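Long-range contacts in DNA polymerase sliding clamp C (Sulfolobus tokodaii, PDB 3AIZ), which forms part of a ring around DNA that serves as a moving platform, tethering the polymerase and other proteins to DNA during replication: residues S86-T91 and K98-G103; M1-I6 and G54-Y59; K35-D40 and I119-L124; I22-L27 and P112-S117. One frame throughout, in Å; residues are numbered along the deposited sequence.

Interaction 1. Residues S86-T91 and K98-G103; sequences SLYLET and KVTLDG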
loop_
_atom_site.group_PDB
_atom_site.type_symbol
_atom_site.label_atom_id
_atom_site.label_comp_id
_atom_site.label_asym_id
_atom_site.label_seq_id
_atom_site.Cartn_x
_atom_site.Cartn_y
_atom_site.Cartn_z
ATOM N N SER C 86 17.659 -32.902 0.932
ATOM C CA SER C 86 17.533 -34.051 1.817
ATOM C C SER C 86 18.406 -33.815 3.042
ATOM O O SER C 86 19.479 -33.221 2.939
ATOM C CB SER C 86 17.942 -35.341 1.102
ATOM O OG SER C 86 19.280 -35.270 0.637
ATOM N N LEU C 87 17.946 -34.270 4.202
ATOM C CA LEU C 87 18.655 -34.002 5.447
ATOM C C LEU C 87 19.221 -35.271 6.077
ATOM O O LEU C 87 18.616 -36.338 5.998
ATOM C CB LEU C 87 17.737 -33.276 6.434
ATOM C CG LEU C 87 18.364 -32.802 7.745
ATOM C CD1 LEU C 87 17.889 -31.400 8.083
ATOM C CD2 LEU C 87 18.053 -33.769 8.877
ATOM N N TYR C 88 20.390 -35.145 6.698
ATOM C CA TYR C 88 21.030 -36.266 7.375
ATOM C C TYR C 88 21.444 -35.878 8.790
ATOM O O TYR C 88 22.059 -34.834 9.002
ATOM C CB TYR C 88 22.262 -36.739 6.596
ATOM C CG TYR C 88 21.961 -37.326 5.233
ATOM C CD1 TYR C 88 21.897 -36.516 4.105
ATOM C CD2 TYR C 88 21.756 -38.690 5.072
ATOM C CE1 TYR C 88 21.628 -37.047 2.857
ATOM C CE2 TYR C 88 21.488 -39.231 3.826
ATOM C CZ TYR C 88 21.423 -38.404 2.723
ATOM O OH TYR C 88 21.156 -38.934 1.480
ATOM N N LEU C 89 21.099 -36.721 9.755
ATOM C CA LEU C 89 21.517 -36.517 11.135
ATOM C C LEU C 89 22.432 -37.660 11.546
ATOM O O LEU C 89 22.191 -38.809 11.185
ATOM C CB LEU C 89 20.304 -36.444 12.061
ATOM C CG LEU C 89 19.324 -35.302 11.785
ATOM C CD1 LEU C 89 18.072 -35.443 12.635
ATOM C CD2 LEU C 89 19.988 -33.955 12.021
ATOM N N GLU C 90 23.483 -37.347 12.296
ATOM C CA GLU C 90 24.485 -38.350 12.634
ATOM C C GLU C 90 25.317 -37.932 13.843
ATOM O O GLU C 90 25.285 -36.776 14.259
ATOM C CB GLU C 90 25.388 -38.603 11.424
ATOM C CG GLU C 90 26.223 -39.870 11.503
ATOM C CD GLU C 90 26.892 -40.205 10.181
ATOM O OE1 GLU C 90 26.665 -39.470 9.194
ATOM O OE2 GLU C 90 27.640 -41.204 10.129
ATOM N N THR C 91 26.054 -38.884 14.408
ATOM C CA THR C 91 26.928 -38.611 15.542
ATOM C C THR C 91 28.374 -38.952 15.195
ATOM O O THR C 91 28.668 -40.064 14.756
ATOM C CB THR C 91 26.506 -39.413 16.787
ATOM O OG1 THR C 91 25.155 -39.087 17.136
ATOM C CG2 THR C 91 27.418 -39.093 17.960
ATOM N N LYS C 98 25.691 -34.151 13.859
ATOM C CA LYS C 98 26.043 -33.758 12.498
ATOM C C LYS C 98 24.806 -33.566 11.630
ATOM O O LYS C 98 23.989 -34.475 11.487
ATOM C CB LYS C 98 26.957 -34.800 11.850
ATOM C CG LYS C 98 28.433 -34.626 12.154
ATOM C CD LYS C 98 29.277 -35.576 11.316
ATOM C CE LYS C 98 30.763 -35.347 11.542
ATOM N NZ LYS C 98 31.599 -36.334 10.802
ATOM N N VAL C 99 24.673 -32.378 11.049
ATOM C CA VAL C 99 23.578 -32.094 10.133
ATOM C C VAL C 99 24.128 -31.936 8.721
ATOM O O VAL C 99 24.930 -31.041 8.456
ATOM C CB VAL C 99 22.825 -30.813 10.531
ATOM C CG1 VAL C 99 21.552 -30.671 9.715
ATOM C CG2 VAL C 99 22.505 -30.828 12.014
ATOM N N THR C 100 23.701 -32.812 7.818
ATOM C CA THR C 100 24.189 -32.784 6.446
ATOM C C THR C 100 23.074 -32.475 5.456
ATOM O O THR C 100 22.232 -33.326 5.173
ATOM C CB THR C 100 24.844 -34.119 6.055
ATOM O OG1 THR C 100 25.920 -34.407 6.956
ATOM C CG2 THR C 100 25.382 -34.052 4.633
ATOM N N LEU C 101 23.074 -31.255 4.931
ATOM C CA LEU C 101 22.107 -30.864 3.916
ATOM C C LEU C 101 22.624 -31.245 2.533
ATOM O O LEU C 101 23.741 -30.888 2.157
ATOM C CB LEU C 101 21.834 -29.361 3.986
ATOM C CG LEU C 101 21.403 -28.834 5.354
ATOM C CD1 LEU C 101 21.015 -27.370 5.262
ATOM C CD2 LEU C 101 20.251 -29.657 5.901
ATOM N N ASP C 102 21.809 -31.977 1.781
ATOM C CA ASP C 102 22.215 -32.456 0.467
ATOM C C ASP C 102 21.231 -32.013 -0.610
ATOM O O ASP C 102 20.089 -32.472 -0.649
ATOM C CB ASP C 102 22.340 -33.981 0.475
ATOM C CG ASP C 102 23.018 -34.519 -0.771
ATOM O OD1 ASP C 102 23.148 -33.764 -1.758
ATOM O OD2 ASP C 102 23.423 -35.701 -0.763
ATOM N N GLY C 103 21.684 -31.117 -1.481
ATOM C CA GLY C 103 20.868 -30.625 -2.575
ATOM C C GLY C 103 21.729 -30.143 -3.725
ATOM O O GLY C 103 22.509 -30.912 -4.288
#
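A chi1 of 59° holds Ser86 OG between its own backbone N and carbonyl carbon and turns the hydroxyl to Asp102 on the partner strand, while Tyr88 CG is anti to its carbonyl carbon, on the same face of the sheet. Asp102 O thus takes two bonds from one residue. Ser86 N reaches Asp102 O at 2.9 Å, nearly straight at 172°, and Ser86 OG meets Asp102 O at 3.2 Å from the opposite face of the carbonyl plane. The return bond, Asp102 N to Ser86 O, also measures 2.9 Å. Farther along, Thr100 N bonds to Tyr88 O, and Lys98 N binds Glu90 O at 2.7 Å; the bonds from Tyr88 N to Thr100 O and from Glu90 N to Lys98 O are bent and weak. The Tyr88 ring presents its edge, with CD1 3.4 Å from Thr100 O and CE1 3.9 Å from Asp102 CB.

The other face of this antiparallel hairpin is apolar. Leu87 CD1 rests 3.7 Å from Leu101 CD2, and the Leu89 and Val99 side chains lie side by side, pointing the same way, with Leu89 CD2 4.0 Å from Val99 CG2. From helix 71-78, Leu78 packs on Leu87, and Phe74 on Leu89 and Val99. On the polar face Thr100 OG1 bonds to Thr108, and Asp102 OD1 forms a salt bridge with Lys185 of the neighbouring PCNA2 chain. The hairpin is therefore amphipathic: hydrocarbon lines one face, largely against the helix, whereas the polar face carries a carboxylate to the subunit interface.

Interaction 2. Residues M1-I6 and G54-Y59; sequences MRVKVI and GYFEEY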
loop_
_atom_site.group_PDB
_atom_site.type_symbol
_atom_site.label_atom_id
_atom_site.label_comp_id
_atom_site.label_asym_id
_atom_site.label_seq_id
_atom_site.Cartn_x
_atom_site.Cartn_y
_atom_site.Cartn_z
ATOM N N MET C 1 24.303 -42.846 15.668
ATOM C CA MET C 1 23.221 -43.224 14.765
ATOM C C MET C 1 23.251 -42.419 13.469
ATOM O O MET C 1 23.981 -41.435 13.357
ATOM C CB MET C 1 21.863 -43.077 15.459
ATOM C CG MET C 1 21.765 -41.904 16.426
ATOM S SD MET C 1 21.987 -40.293 15.645
ATOM C CE MET C 1 20.701 -40.335 14.401
ATOM N N ARG C 2 22.455 -42.849 12.494
ATOM C CA ARG C 2 22.391 -42.178 11.200
ATOM C C ARG C 2 20.965 -42.173 10.655
ATOM O O ARG C 2 20.374 -43.228 10.425
ATOM C CB ARG C 2 23.339 -42.845 10.201
ATOM C CG ARG C 2 23.425 -42.139 8.858
ATOM C CD ARG C 2 24.434 -42.816 7.944
ATOM N NE ARG C 2 24.553 -42.140 6.656
ATOM C CZ ARG C 2 23.785 -42.400 5.602
ATOM N NH1 ARG C 2 23.965 -41.735 4.467
ATOM N NH2 ARG C 2 22.835 -43.323 5.682
ATOM N N VAL C 3 20.422 -40.977 10.445
ATOM C CA VAL C 3 19.039 -40.820 10.010
ATOM C C VAL C 3 18.938 -39.892 8.799
ATOM O O VAL C 3 19.702 -38.936 8.675
ATOM C CB VAL C 3 18.161 -40.276 11.157
ATOM C CG1 VAL C 3 16.769 -39.948 10.658
ATOM C CG2 VAL C 3 18.098 -41.279 12.298
ATOM N N LYS C 4 17.992 -40.179 7.909
ATOM C CA LYS C 4 17.809 -39.379 6.701
ATOM C C LYS C 4 16.361 -38.936 6.506
ATOM O O LYS C 4 15.442 -39.755 6.519
ATOM C CB LYS C 4 18.284 -40.152 5.469
ATOM C CG LYS C 4 18.040 -39.430 4.152
ATOM C CD LYS C 4 18.431 -40.293 2.964
ATOM C CE LYS C 4 18.188 -39.568 1.649
ATOM N NZ LYS C 4 18.576 -40.399 0.475
ATOM N N VAL C 5 16.169 -37.634 6.319
ATOM C CA VAL C 5 14.848 -37.071 6.071
ATOM C C VAL C 5 14.755 -36.558 4.642
ATOM O O VAL C 5 15.682 -35.919 4.147
ATOM C CB VAL C 5 14.548 -35.902 7.026
ATOM C CG1 VAL C 5 13.216 -35.256 6.676
ATOM C CG2 VAL C 5 14.556 -36.376 8.468
ATOM N N ILE C 6 13.636 -36.832 3.978
ATOM C CA ILE C 6 13.436 -36.355 2.614
ATOM C C ILE C 6 12.830 -34.952 2.588
ATOM O O ILE C 6 13.464 -34.005 2.126
ATOM C CB ILE C 6 12.569 -37.320 1.787
ATOM C CG1 ILE C 6 13.307 -38.645 1.582
ATOM C CG2 ILE C 6 12.217 -36.699 0.444
ATOM C CD1 ILE C 6 12.542 -39.650 0.747
ATOM N N GLY C 54 9.538 -44.917 10.692
ATOM C CA GLY C 54 8.903 -44.914 9.387
ATOM C C GLY C 54 8.805 -43.535 8.765
ATOM O O GLY C 54 8.705 -43.403 7.545
ATOM N N TYR C 55 8.827 -42.505 9.604
ATOM C CA TYR C 55 8.772 -41.126 9.129
ATOM C C TYR C 55 9.975 -40.822 8.247
ATOM O O TYR C 55 9.883 -40.049 7.294
ATOM C CB TYR C 55 8.730 -40.159 10.315
ATOM C CG TYR C 55 8.749 -38.695 9.930
ATOM C CD1 TYR C 55 7.566 -37.987 9.762
ATOM C CD2 TYR C 55 9.948 -38.019 9.744
ATOM C CE1 TYR C 55 7.577 -36.651 9.414
ATOM C CE2 TYR C 55 9.969 -36.683 9.397
ATOM C CZ TYR C 55 8.780 -36.003 9.233
ATOM O OH TYR C 55 8.795 -34.672 8.888
ATOM N N PHE C 56 11.106 -41.439 8.577
ATOM C CA PHE C 56 12.342 -41.225 7.840
ATOM C C PHE C 56 12.472 -42.218 6.695
ATOM O O PHE C 56 11.908 -43.312 6.742
ATOM C CB PHE C 56 13.545 -41.370 8.775
ATOM C CG PHE C 56 13.441 -40.554 10.031
ATOM C CD1 PHE C 56 13.731 -39.201 10.018
ATOM C CD2 PHE C 56 13.060 -41.142 11.223
ATOM C CE1 PHE C 56 13.643 -38.449 11.174
ATOM C CE2 PHE C 56 12.968 -40.396 12.381
ATOM C CZ PHE C 56 13.260 -39.047 12.356
ATOM N N GLU C 57 13.217 -41.832 5.664
ATOM C CA GLU C 57 13.523 -42.741 4.569
ATOM C C GLU C 57 14.549 -43.766 5.037
ATOM O O GLU C 57 14.491 -44.937 4.663
ATOM C CB GLU C 57 14.059 -41.974 3.360
ATOM C CG GLU C 57 14.397 -42.858 2.172
ATOM C CD GLU C 57 15.098 -42.101 1.062
ATOM O OE1 GLU C 57 15.351 -40.890 1.234
ATOM O OE2 GLU C 57 15.400 -42.717 0.017
ATOM N N GLU C 58 15.489 -43.311 5.861
ATOM C CA GLU C 58 16.497 -44.188 6.442
ATOM C C GLU C 58 16.605 -43.934 7.939
ATOM O O GLU C 58 16.728 -42.790 8.375
ATOM C CB GLU C 58 17.857 -43.970 5.777
ATOM C CG GLU C 58 17.894 -44.317 4.296
ATOM C CD GLU C 58 19.257 -44.074 3.672
ATOM O OE1 GLU C 58 20.191 -43.686 4.407
ATOM O OE2 GLU C 58 19.394 -44.270 2.445
ATOM N N TYR C 59 16.555 -45.006 8.725
ATOM C CA TYR C 59 16.648 -44.896 10.174
ATOM C C TYR C 59 17.533 -46.004 10.733
ATOM O O TYR C 59 17.140 -47.169 10.760
ATOM C CB TYR C 59 15.256 -44.962 10.805
ATOM C CG TYR C 59 15.217 -44.529 12.254
ATOM C CD1 TYR C 59 15.029 -43.195 12.593
ATOM C CD2 TYR C 59 15.371 -45.451 13.281
ATOM C CE1 TYR C 59 14.994 -42.792 13.914
ATOM C CE2 TYR C 59 15.337 -45.056 14.605
ATOM C CZ TYR C 59 15.149 -43.725 14.915
ATOM O OH TYR C 59 15.115 -43.326 16.231
#
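Val3 and Tyr59 run side by side in the same direction, with Val3 CG2 3.6 Å from Tyr59 CD1. The other methyl, CG1, is anti to the backbone N (chi1 173°) and lies over one face of the Phe56 ring; it is modelled too close to the ring, so the CH-pi contact is doubtful in detail. Tyr55 CD2 sits over the opposite face of Phe56, and Val5 CG2 comes to the edge of that ring, in its plane.

Charged chains line the other side. Arg2 and Glu58 lie alongside each other, their guanidinium and carboxylate planes 40° apart, and Arg2 NH2 forms a salt bridge with Glu58 OE1 at 3.0 Å, meeting that oxygen nearly in line with its C-O bond. Lys4, fully extended, runs beside Glu57 to a salt bridge of 3.3 Å between Lys4 NZ and Glu57 OE1; its ammonium would probably also feel Glu58, whose OE2 is 4.4 Å from Lys4 NZ. Two backbone bonds tie the two segments together beneath these groups, Lys4 N to Glu58 O at 2.9 Å and Glu57 N to Lys4 O at 3.2 Å.

Here the short strand 58-60 borders strand 2-5 at one end of a five-stranded antiparallel sheet. Val5, Tyr55 and Phe56 pack on Phe11 of helix 8-18, and Val3 and Tyr59 on Phe29 of strand 24-29, the helix-backed sheet architecture of a PCNA N-terminal domain.

Interaction 3. Residues K35-D40 and I119-L124; sequences KIRGID and IETPNL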
loop_
_atom_site.group_PDB
_atom_site.type_symbol
_atom_site.label_atom_id
_atom_site.label_comp_id
_atom_site.label_asym_id
_atom_site.label_seq_id
_atom_site.Cartn_x
_atom_site.Cartn_y
_atom_site.Cartn_z
ATOM N N LYS C 35 12.394 -39.490 19.773
ATOM C CA LYS C 35 11.565 -38.892 20.810
ATOM C C LYS C 35 12.148 -37.558 21.254
ATOM O O LYS C 35 13.332 -37.460 21.572
ATOM C CB LYS C 35 11.425 -39.834 22.008
ATOM C CG LYS C 35 10.703 -41.133 21.687
ATOM C CD LYS C 35 10.594 -42.025 22.913
ATOM C CE LYS C 35 9.888 -43.329 22.581
ATOM N NZ LYS C 35 9.711 -44.184 23.788
ATOM N N ILE C 36 11.311 -36.529 21.260
ATOM C CA ILE C 36 11.724 -35.207 21.704
ATOM C C ILE C 36 10.763 -34.727 22.775
ATOM O O ILE C 36 9.548 -34.798 22.607
ATOM C CB ILE C 36 11.739 -34.194 20.547
ATOM C CG1 ILE C 36 12.638 -34.689 19.414
ATOM C CG2 ILE C 36 12.197 -32.831 21.041
ATOM C CD1 ILE C 36 12.582 -33.827 18.179
ATOM N N ARG C 37 11.311 -34.240 23.880
ATOM C CA ARG C 37 10.495 -33.856 25.020
ATOM C C ARG C 37 11.095 -32.656 25.734
ATOM O O ARG C 37 12.267 -32.670 26.109
ATOM C CB ARG C 37 10.364 -35.038 25.982
ATOM C CG ARG C 37 9.619 -34.729 27.260
ATOM C CD ARG C 37 9.378 -35.998 28.057
ATOM N NE ARG C 37 8.584 -36.967 27.306
ATOM C CZ ARG C 37 8.155 -38.122 27.803
ATOM N NH1 ARG C 37 8.443 -38.455 29.054
ATOM N NH2 ARG C 37 7.437 -38.946 27.049
ATOM N N GLY C 38 10.288 -31.617 25.916
ATOM C CA GLY C 38 10.742 -30.410 26.581
ATOM C C GLY C 38 9.643 -29.727 27.369
ATOM O O GLY C 38 8.480 -30.124 27.304
ATOM N N ILE C 39 10.016 -28.694 28.116
ATOM C CA ILE C 39 9.055 -27.933 28.902
ATOM C C ILE C 39 9.524 -26.489 29.064
ATOM O O ILE C 39 10.642 -26.235 29.510
ATOM C CB ILE C 39 8.821 -28.577 30.285
ATOM C CG1 ILE C 39 7.781 -27.788 31.081
ATOM C CG2 ILE C 39 10.126 -28.684 31.059
ATOM C CD1 ILE C 39 7.501 -28.371 32.449
ATOM N N ASP C 40 8.667 -25.546 28.687
ATOM C CA ASP C 40 9.021 -24.129 28.731
ATOM C C ASP C 40 9.356 -23.666 30.149
ATOM O O ASP C 40 8.940 -24.290 31.124
ATOM C CB ASP C 40 7.906 -23.271 28.121
ATOM C CG ASP C 40 6.570 -23.468 28.810
ATOM O OD1 ASP C 40 6.506 -24.232 29.796
ATOM O OD2 ASP C 40 5.579 -22.853 28.363
ATOM N N ILE C 119 13.269 -34.609 31.265
ATOM C CA ILE C 119 11.959 -34.014 31.493
ATOM C C ILE C 119 10.952 -35.056 31.969
ATOM O O ILE C 119 10.634 -36.004 31.252
ATOM C CB ILE C 119 11.420 -33.301 30.233
ATOM C CG1 ILE C 119 12.353 -32.163 29.811
ATOM C CG2 ILE C 119 10.026 -32.754 30.488
ATOM C CD1 ILE C 119 13.592 -32.617 29.068
ATOM N N GLU C 120 10.458 -34.871 33.189
ATOM C CA GLU C 120 9.480 -35.780 33.773
ATOM C C GLU C 120 8.071 -35.456 33.290
ATOM O O GLU C 120 7.693 -34.288 33.197
ATOM C CB GLU C 120 9.540 -35.703 35.302
ATOM C CG GLU C 120 8.478 -36.523 36.014
ATOM C CD GLU C 120 8.580 -36.416 37.524
ATOM O OE1 GLU C 120 9.647 -35.994 38.020
ATOM O OE2 GLU C 120 7.594 -36.758 38.213
ATOM N N THR C 121 7.300 -36.495 32.980
ATOM C CA THR C 121 5.919 -36.323 32.538
ATOM C C THR C 121 5.065 -35.679 33.627
ATOM O O THR C 121 4.971 -36.200 34.737
ATOM C CB THR C 121 5.286 -37.662 32.118
ATOM O OG1 THR C 121 5.931 -38.145 30.933
ATOM C CG2 THR C 121 3.800 -37.486 31.846
ATOM N N PRO C 122 4.439 -34.536 33.305
ATOM C CA PRO C 122 3.678 -33.726 34.262
ATOM C C PRO C 122 2.365 -34.373 34.694
ATOM O O PRO C 122 1.945 -34.193 35.838
ATOM C CB PRO C 122 3.382 -32.439 33.477
ATOM C CG PRO C 122 4.319 -32.458 32.307
ATOM C CD PRO C 122 4.501 -33.901 31.980
ATOM N N ASN C 123 1.726 -35.111 33.790
ATOM C CA ASN C 123 0.403 -35.665 34.062
ATOM C C ASN C 123 0.356 -37.190 34.035
ATOM O O ASN C 123 0.550 -37.809 32.988
ATOM C CB ASN C 123 -0.626 -35.091 33.084
ATOM C CG ASN C 123 -0.752 -33.584 33.192
ATOM O OD1 ASN C 123 -1.262 -33.062 34.185
ATOM N ND2 ASN C 123 -0.287 -32.875 32.169
ATOM N N LEU C 124 0.090 -37.780 35.197
ATOM C CA LEU C 124 -0.041 -39.227 35.325
ATOM C C LEU C 124 -1.142 -39.755 34.412
ATOM O O LEU C 124 -0.893 -40.584 33.535
ATOM C CB LEU C 124 -0.339 -39.608 36.776
ATOM C CG LEU C 124 0.737 -39.261 37.807
ATOM C CD1 LEU C 124 0.233 -39.511 39.220
ATOM C CD2 LEU C 124 2.008 -40.055 37.543
#
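Arg37 and Ile119 join in a surface contact between strand 33-39 and the long loop that runs from strand 106-111 to strand 130-135, the interdomain connector of the PCNA fold. In this family the connector leads from the N-terminal to the C-terminal domain, and here Ile119 makes most of the contact with strand 33-39.

The two side chains slide past each other in opposite directions. Arg37 CG sits 3.8 Å from Ile119 CB, and Arg37 CD comes 3.4 Å from Ile119 O. A bend at chi3 of -60° then swings Arg37 NE out of the line of the methylene chain; the guanidinium beyond it forms a salt bridge through NH2 with Asp48 and carries Ile119 O near its plane at the edge. Ile119 spreads its branches over the strand: CG1 lies 4.0 Å from Gly38 CA, while CG2 is 4.1 Å from Ile39 CG2. Phe46 of the adjacent strand 45-52 packs against both Ile119 and Pro122, extending the apolar patch.

Farther along the loop, Thr121 OG1 approaches Arg37 NH1 to 3.2 Å, at an angle too poor for a hydrogen bond.

Interaction 4. Residues I22-L27 and P112-S117; sequences IDEITL and PSIVAS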
loop_
_atom_site.group_PDB
_atom_site.type_symbol
_atom_site.label_atom_id
_atom_site.label_comp_id
_atom_site.label_asym_id
_atom_site.label_seq_id
_atom_site.Cartn_x
_atom_site.Cartn_y
_atom_site.Cartn_z
ATOM N N ILE C 22 11.300 -23.517 24.098
ATOM C CA ILE C 22 12.516 -23.921 24.796
ATOM C C ILE C 22 13.798 -23.519 24.068
ATOM O O ILE C 22 13.793 -23.286 22.860
ATOM C CB ILE C 22 12.527 -25.437 25.054
ATOM C CG1 ILE C 22 12.416 -26.204 23.737
ATOM C CG2 ILE C 22 11.387 -25.823 25.978
ATOM C CD1 ILE C 22 12.252 -27.695 23.920
ATOM N N ASP C 23 14.893 -23.443 24.820
ATOM C CA ASP C 23 16.188 -23.049 24.274
ATOM C C ASP C 23 17.021 -24.255 23.857
ATOM O O ASP C 23 17.610 -24.270 22.776
ATOM C CB ASP C 23 16.967 -22.213 25.293
ATOM C CG ASP C 23 16.338 -20.855 25.537
ATOM O OD1 ASP C 23 15.548 -20.399 24.681
ATOM O OD2 ASP C 23 16.637 -20.243 26.584
ATOM N N GLU C 24 17.076 -25.259 24.724
ATOM C CA GLU C 24 17.817 -26.482 24.442
ATOM C C GLU C 24 16.863 -27.660 24.320
ATOM O O GLU C 24 15.950 -27.815 25.129
ATOM C CB GLU C 24 18.850 -26.747 25.540
ATOM C CG GLU C 24 19.517 -28.120 25.472
ATOM C CD GLU C 24 18.725 -29.206 26.187
ATOM O OE1 GLU C 24 18.131 -28.915 27.250
ATOM O OE2 GLU C 24 18.702 -30.354 25.692
ATOM N N ILE C 25 17.067 -28.490 23.302
ATOM C CA ILE C 25 16.275 -29.703 23.162
ATOM C C ILE C 25 17.169 -30.932 23.218
ATOM O O ILE C 25 18.366 -30.855 22.945
ATOM C CB ILE C 25 15.461 -29.727 21.853
ATOM C CG1 ILE C 25 16.372 -29.986 20.655
ATOM C CG2 ILE C 25 14.690 -28.429 21.680
ATOM C CD1 ILE C 25 15.616 -30.219 19.370
ATOM N N THR C 26 16.579 -32.063 23.581
ATOM C CA THR C 26 17.316 -33.311 23.674
ATOM C C THR C 26 16.784 -34.322 22.670
ATOM O O THR C 26 15.778 -34.986 22.920
ATOM C CB THR C 26 17.220 -33.910 25.086
ATOM O OG1 THR C 26 17.728 -32.971 26.041
ATOM C CG2 THR C 26 18.019 -35.200 25.173
ATOM N N LEU C 27 17.457 -34.428 21.530
ATOM C CA LEU C 27 17.106 -35.427 20.531
ATOM C C LEU C 27 17.390 -36.818 21.082
ATOM O O LEU C 27 18.546 -37.202 21.255
ATOM C CB LEU C 27 17.892 -35.198 19.243
ATOM C CG LEU C 27 17.702 -33.833 18.577
ATOM C CD1 LEU C 27 18.663 -33.667 17.411
ATOM C CD2 LEU C 27 16.263 -33.655 18.122
ATOM N N PRO C 112 28.330 -28.655 19.040
ATOM C CA PRO C 112 28.883 -29.268 20.249
ATOM C C PRO C 112 27.764 -29.811 21.126
ATOM O O PRO C 112 26.679 -29.229 21.160
ATOM C CB PRO C 112 29.568 -28.091 20.946
ATOM C CG PRO C 112 28.798 -26.899 20.492
ATOM C CD PRO C 112 28.453 -27.187 19.060
ATOM N N SER C 113 28.020 -30.916 21.816
ATOM C CA SER C 113 27.034 -31.476 22.728
ATOM C C SER C 113 26.996 -30.680 24.026
ATOM O O SER C 113 28.012 -30.139 24.468
ATOM C CB SER C 113 27.334 -32.947 23.017
ATOM O OG SER C 113 27.195 -33.728 21.845
ATOM N N ILE C 114 25.814 -30.607 24.628
ATOM C CA ILE C 114 25.633 -29.881 25.878
ATOM C C ILE C 114 24.853 -30.727 26.876
ATOM O O ILE C 114 24.238 -31.728 26.504
ATOM C CB ILE C 114 24.894 -28.551 25.648
ATOM C CG1 ILE C 114 23.575 -28.799 24.917
ATOM C CG2 ILE C 114 25.764 -27.590 24.851
ATOM C CD1 ILE C 114 22.849 -27.530 24.531
ATOM N N VAL C 115 24.883 -30.330 28.143
ATOM C CA VAL C 115 24.151 -31.051 29.178
ATOM C C VAL C 115 22.650 -31.009 28.908
ATOM O O VAL C 115 22.064 -29.938 28.749
ATOM C CB VAL C 115 24.445 -30.500 30.585
ATOM C CG1 VAL C 115 25.855 -30.870 31.012
ATOM C CG2 VAL C 115 24.249 -28.993 30.621
ATOM N N ALA C 116 22.037 -32.184 28.850
ATOM C CA ALA C 116 20.616 -32.293 28.557
ATOM C C ALA C 116 19.831 -32.766 29.776
ATOM O O ALA C 116 20.067 -33.855 30.298
ATOM C CB ALA C 116 20.391 -33.233 27.382
ATOM N N SER C 117 18.897 -31.935 30.225
ATOM C CA SER C 117 18.048 -32.282 31.355
ATOM C C SER C 117 17.069 -33.389 30.986
ATOM O O SER C 117 16.727 -33.568 29.818
ATOM C CB SER C 117 17.274 -31.054 31.834
ATOM O OG SER C 117 18.154 -30.023 32.246
#
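Thr26 OG1 donates to Glu24 OE2 at 2.8 Å, a bond within strand 24-29 whose two partners both face Ala116 of the loop. The carboxylate oxygen uses its syn lone pair, on the side of OE1. Glu24 reaches this position by a bend: CG is anti to the backbone N, and a chi2 of -86° turns CD out of the extended line, to the side of Thr26. The bond fixes the carboxylate next to the strand, and Ala116 CB packs against the pair, 3.7 Å from Glu24 OE2 and 3.8 Å from Thr26 CG2.

At the other end of the contact Glu24 offers hydrocarbon instead. Its CG lies 3.5 Å from Ile114 CD1, the two side chains sliding past each other in opposite directions. Loop 112-117 is the start of the connector between the two domains of the PCNA fold, and it passes over the outward side of strand 24-29. The inward residues of that strand, Ile25 and Leu27, pack on Phe15 of helix 8-18. Across the contact itself the polar groups make no bond: Glu24 OE1 stops 4.3 Å from Ser117 N, and Thr26 OG1 remains 4.0 Å from Ser117 O. Pro112, at the beginning of the loop, packs on Gly174 of the neighbouring PCNA2 chain.

How the interactions relate
Interactions 1 and 2 belong to one five-stranded sheet and share a seam, strands 86-91 and 2-5 being neighbours joined through Leu87 with Val5 and Leu89 with Val3. Both are partly buried and two-faced, but the hairpin has a run of backbone bonds and interaction 2 only two, to which it adds salt bridges at the sheet's end. Interactions 3 and 4 are surface contacts on the adjacent strands 33-39 and 24-29 of the larger sheet, where successive parts of one connecting loop lie across them with no hydrogen bond between segments. Ile36 and Leu27 touch between those strands. The sheet contacts thus rely on backbone pairing and apolar burial, the loop contacts on a few van der Waals meetings of side chains.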